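Local coordinates for protein 3-hydroxyacyl-CoA dehydrogenase (Burkholderia thailandensis, PDB 4XGN) that probably catalyses the NAD-dependent oxidation of 3-hydroxyacyl-CoA to 3-oxoacyl-CoA, as a short-chain dehydrogenase whose Rossmann-type domain holds the dinucleotide, at residues Glu51-Ala54 and Arg55-Gly59; Ala232-Val235 and Arg236-Glu240. One frame throughout, in Å; residues are numbered along the deposited sequence.

Interaction 1: Glu51-Ala54 and Arg55-Gly59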
loop_
_atom_site.group_PDB
_atom_site.type_symbol
_atom_site.label_atom_id
_atom_site.label_comp_id
_atom_site.label_asym_id
_atom_site.label_seq_id
_atom_site.Cartn_x
_atom_site.Cartn_y
_atom_site.Cartn_z
ATOM N N GLU A 51 23.477 -30.917 2.395
ATOM C CA GLU A 51 24.507 -31.666 1.661
ATOM C C GLU A 51 23.844 -32.673 0.719
ATOM O O GLU A 51 24.226 -32.774 -0.448
ATOM C CB GLU A 51 25.508 -32.302 2.621
ATOM C CG GLU A 51 26.558 -33.184 1.974
ATOM C CD GLU A 51 27.453 -32.488 0.938
ATOM O OE1 GLU A 51 27.516 -31.220 0.942
ATOM O OE2 GLU A 51 28.149 -33.228 0.171
ATOM N N ALA A 52 22.837 -33.378 1.213
ATOM C CA ALA A 52 22.161 -34.367 0.388
ATOM C C ALA A 52 21.472 -33.761 -0.829
ATOM O O ALA A 52 21.509 -34.321 -1.893
ATOM C CB ALA A 52 21.173 -35.158 1.204
ATOM N N LEU A 53 20.799 -32.630 -0.643
ATOM C CA LEU A 53 20.145 -31.977 -1.765
ATOM C C LEU A 53 21.158 -31.376 -2.723
ATOM O O LEU A 53 20.985 -31.436 -3.933
ATOM C CB LEU A 53 19.158 -30.883 -1.319
ATOM C CG LEU A 53 18.344 -30.249 -2.458
ATOM C CD1 LEU A 53 17.474 -31.224 -3.214
ATOM C CD2 LEU A 53 17.423 -29.174 -1.890
ATOM N N ALA A 54 22.216 -30.782 -2.194
ATOM C CA ALA A 54 23.248 -30.246 -3.075
ATOM C C ALA A 54 23.850 -31.355 -3.945
ATOM O O ALA A 54 24.008 -31.150 -5.155
ATOM C CB ALA A 54 24.328 -29.551 -2.275
ATOM N N ARG A 55 24.093 -32.523 -3.356
ATOM C CA ARG A 55 24.511 -33.692 -4.160
ATOM C C ARG A 55 23.492 -34.089 -5.223
ATOM O O ARG A 55 23.857 -34.338 -6.409
ATOM C CB ARG A 55 24.850 -34.892 -3.277
ATOM C CG ARG A 55 26.125 -34.693 -2.486
ATOM C CD ARG A 55 26.377 -35.900 -1.609
ATOM N NE ARG A 55 27.681 -35.801 -0.966
ATOM C CZ ARG A 55 28.533 -36.823 -0.815
ATOM N NH1 ARG A 55 28.238 -38.049 -1.236
ATOM N NH2 ARG A 55 29.712 -36.632 -0.219
ATOM N N GLU A 56 22.222 -34.172 -4.814
ATOM C CA GLU A 56 21.135 -34.557 -5.700
ATOM C C GLU A 56 21.099 -33.596 -6.913
ATOM O O GLU A 56 20.883 -34.029 -8.092
ATOM C CB GLU A 56 19.799 -34.601 -4.927
ATOM C CG GLU A 56 18.596 -35.114 -5.701
ATOM C CD GLU A 56 17.296 -35.037 -4.934
ATOM O OE1 GLU A 56 17.299 -34.817 -3.683
ATOM O OE2 GLU A 56 16.250 -35.165 -5.606
ATOM N N LEU A 57 21.369 -32.313 -6.666
ATOM C CA LEU A 57 21.292 -31.278 -7.709
ATOM C C LEU A 57 22.605 -30.949 -8.394
ATOM O O LEU A 57 22.619 -30.087 -9.303
ATOM C CB LEU A 57 20.672 -29.967 -7.131
ATOM C CG LEU A 57 19.291 -30.194 -6.538
ATOM C CD1 LEU A 57 18.737 -28.854 -6.057
ATOM C CD2 LEU A 57 18.283 -30.814 -7.482
ATOM N N GLY A 58 23.674 -31.676 -8.055
ATOM C CA GLY A 58 24.975 -31.374 -8.605
ATOM C C GLY A 58 25.498 -29.989 -8.249
ATOM O O GLY A 58 26.320 -29.469 -8.986
ATOM N N GLY A 59 25.079 -29.415 -7.100
ATOM C CA GLY A 59 25.572 -28.135 -6.643
ATOM C C GLY A 59 26.452 -28.244 -5.417
ATOM O O GLY A 59 27.105 -29.285 -5.205
#

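Interaction 2: Ala232-Val235 and Arg236-Glu240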
loop_
_atom_site.group_PDB
_atom_site.type_symbol
_atom_site.label_atom_id
_atom_site.label_comp_id
_atom_site.label_asym_id
_atom_site.label_seq_id
_atom_site.Cartn_x
_atom_site.Cartn_y
_atom_site.Cartn_z
ATOM N N ALA A 232 8.834 -21.074 -6.858
ATOM C CA ALA A 232 9.973 -21.124 -7.699
ATOM C C ALA A 232 9.727 -20.618 -9.109
ATOM O O ALA A 232 10.587 -19.965 -9.654
ATOM C CB ALA A 232 10.491 -22.539 -7.757
ATOM N N MET A 233 8.534 -20.851 -9.638
ATOM C CA MET A 233 8.167 -20.326 -10.937
ATOM C C MET A 233 8.231 -18.806 -10.952
ATOM O O MET A 233 8.695 -18.216 -11.943
ATOM C CB MET A 233 6.720 -20.703 -11.293
ATOM C CG MET A 233 6.443 -22.130 -11.735
ATOM S SD MET A 233 4.619 -22.271 -11.851
ATOM C CE MET A 233 4.363 -20.951 -12.999
ATOM N N LEU A 234 7.746 -18.168 -9.863
ATOM C CA LEU A 234 7.804 -16.727 -9.800
ATOM C C LEU A 234 9.231 -16.223 -9.660
ATOM O O LEU A 234 9.601 -15.202 -10.236
ATOM C CB LEU A 234 6.926 -16.188 -8.662
ATOM C CG LEU A 234 6.798 -14.659 -8.544
ATOM C CD1 LEU A 234 6.360 -14.001 -9.821
ATOM C CD2 LEU A 234 5.894 -14.353 -7.368
ATOM N N VAL A 235 10.059 -16.935 -8.906
ATOM C CA VAL A 235 11.475 -16.560 -8.843
ATOM C C VAL A 235 12.072 -16.539 -10.285
ATOM O O VAL A 235 12.813 -15.628 -10.662
ATOM C CB VAL A 235 12.308 -17.540 -7.944
ATOM C CG1 VAL A 235 13.808 -17.270 -8.054
ATOM C CG2 VAL A 235 11.888 -17.455 -6.496
ATOM N N ARG A 236 11.828 -17.597 -11.047
ATOM C CA ARG A 236 12.369 -17.656 -12.425
ATOM C C ARG A 236 11.887 -16.488 -13.268
ATOM O O ARG A 236 12.649 -15.880 -13.991
ATOM C CB ARG A 236 11.961 -18.981 -13.059
ATOM C CG ARG A 236 12.291 -19.076 -14.529
ATOM C CD ARG A 236 12.221 -20.479 -15.081
ATOM N NE ARG A 236 12.811 -20.439 -16.411
ATOM C CZ ARG A 236 13.119 -21.512 -17.136
ATOM N NH1 ARG A 236 12.793 -22.731 -16.717
ATOM N NH2 ARG A 236 13.713 -21.361 -18.314
ATOM N N GLN A 237 10.613 -16.124 -13.134
ATOM C CA GLN A 237 10.078 -14.963 -13.898
ATOM C C GLN A 237 10.825 -13.682 -13.531
ATOM O O GLN A 237 11.144 -12.870 -14.388
ATOM C CB GLN A 237 8.574 -14.823 -13.710
ATOM C CG GLN A 237 7.988 -13.487 -14.179
ATOM C CD GLN A 237 7.995 -13.255 -15.685
ATOM O OE1 GLN A 237 7.774 -12.112 -16.129
ATOM N NE2 GLN A 237 8.277 -14.297 -16.476
ATOM N N ILE A 238 11.067 -13.476 -12.235
ATOM C CA ILE A 238 11.831 -12.344 -11.804
ATOM C C ILE A 238 13.242 -12.330 -12.382
ATOM O O ILE A 238 13.702 -11.300 -12.868
ATOM C CB ILE A 238 11.877 -12.234 -10.271
ATOM C CG1 ILE A 238 10.487 -11.912 -9.722
ATOM C CG2 ILE A 238 12.986 -11.236 -9.855
ATOM C CD1 ILE A 238 10.319 -12.174 -8.236
ATOM N N PHE A 239 13.938 -13.473 -12.354
ATOM C CA PHE A 239 15.222 -13.561 -13.035
ATOM C C PHE A 239 15.152 -13.245 -14.510
ATOM O O PHE A 239 16.000 -12.523 -14.978
ATOM C CB PHE A 239 15.884 -14.941 -12.808
ATOM C CG PHE A 239 16.385 -15.186 -11.396
ATOM C CD1 PHE A 239 16.928 -14.183 -10.630
ATOM C CD2 PHE A 239 16.382 -16.481 -10.877
ATOM C CE1 PHE A 239 17.401 -14.443 -9.337
ATOM C CE2 PHE A 239 16.860 -16.759 -9.604
ATOM C CZ PHE A 239 17.355 -15.735 -8.828
ATOM N N GLU A 240 14.121 -13.716 -15.209
ATOM C CA GLU A 240 14.030 -13.558 -16.660
ATOM C C GLU A 240 13.364 -12.277 -17.143
ATOM O O GLU A 240 13.305 -12.073 -18.350
ATOM C CB GLU A 240 13.361 -14.795 -17.269
ATOM C CG GLU A 240 14.178 -16.068 -16.990
ATOM C CD GLU A 240 13.602 -17.353 -17.573
ATOM O OE1 GLU A 240 12.375 -17.459 -17.806
ATOM O OE2 GLU A 240 14.386 -18.294 -17.782
#

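Interaction 1: Glu51-Ala54 and Arg55-Gly59
Glu51 and Arg55, one turn apart on helix 47-57, form an i to i+4 salt bridge just ahead of the Schellman motif that ends this helix of a Rossmann beta-alpha-beta unit. Arg55 NE gives its hydrogen to Glu51 OE2 at 2.9 Å in a nearly straight bond (169°). The oxygen lies at the guanidinium edge, within that group's plane, and is met on its anti side, while the two flat groups stand 74° apart. Glu51 bends at chi2 (59°) to bring its carboxylate to the extended Arg55 chain; two long, flexible charged side chains suit a helix face that is partly open to solvent, with Arg55 the more exposed. Backbone acceptors are answered in order: Glu51 O by Arg55 N, Ala52 O by Glu56 N, and Leu53 O by Leu57 N.

At the C-terminal end the pattern changes. Gly58 has positive phi, which favours glycine, and its N bonds to Arg55 O at 3.1 Å. Ala54 O thus takes its main bond from Gly59 N, at 2.8 Å, with a weak one from Leu57 N. The small methyl of Ala54 packs closely on Leu42 of strand 39-44 and Phe61 of strand 60-63. Leu53 and Leu57 turn to helix 24-35, and Leu53 CG lies 3.9 Å from Leu57 CD1. Glu56, more exposed, reaches the same helix differently: its OE2 forms a salt bridge with Arg31, whereas its other oxygen, OE1, rests 3.6 Å from Leu53 CD1.

Interaction 2: Ala232-Val235 and Arg236-Glu240
Val235 and Phe239 sit side by side on the buried face of helix 228-240, pointing the same way. Val235 CB lies close to the next backbone nitrogen; from it CG1 runs anti to its own N (chi1 171°), which aims this methyl along the helix at the following turn. Phe239 leaves the backbone with CG beside its own N (chi1 -70°). Its CB, CG and CD2 all pass near Val235 O, CG and CD2 each at 3.7 Å. Farther out, CE2 makes the closest contact, 3.5 Å from Val235 CG1, and CZ at the tip is 3.9 Å from the same methyl, which approaches the ring obliquely. The ring also meets that of Phe16 and packs on Val147 and Val149 of the central sheet. A branched residue and a flat one thus fill the space between helix and strands.

The backbone joins the same pair, Phe239 N to Val235 O at 3.0 Å. Leu234 and Ile238 continue the apolar surface, with Leu234 CG 4.3 Å from Ile238 CD1, and both reach Ile194 of strand 189-196. On another side of the helix, Arg236, packed on Leu32 of helix 24-35, forms a side-on salt bridge with Glu240 OE2: Arg236 NE (3.0 Å) comes from above the carboxylate plane, and NH2 (3.2 Å) uses the syn lone pair. Gln237, whose OE1 bonds to Asn241, packs against Gln237 of the second subunit. Packing a helix's apolar face on a parallel beta-sheet is characteristic of the three-layer alpha/beta/alpha Rossmann fold.

Following the chain from the N terminus, strand 39-44 leads into helix 47-57, where interaction 1 spans the last turns and the bend toward strand 60-63. It closes no long loop, and neither does interaction 2, which lies much later, within helix 228-240 ahead of strand 248-251. The two are in series, neither nesting nor crossing. The centres of interactions 1 and 2 are 21 Å apart; they do not touch. Helix 24-35 relates them, since side chains from both pack on it. Interaction 1 joins that helix to strands 39-44 and 60-63, near one margin of the parallel sheet; interaction 2 joins it to strands 146-151 and 189-196 and also faces the second subunit.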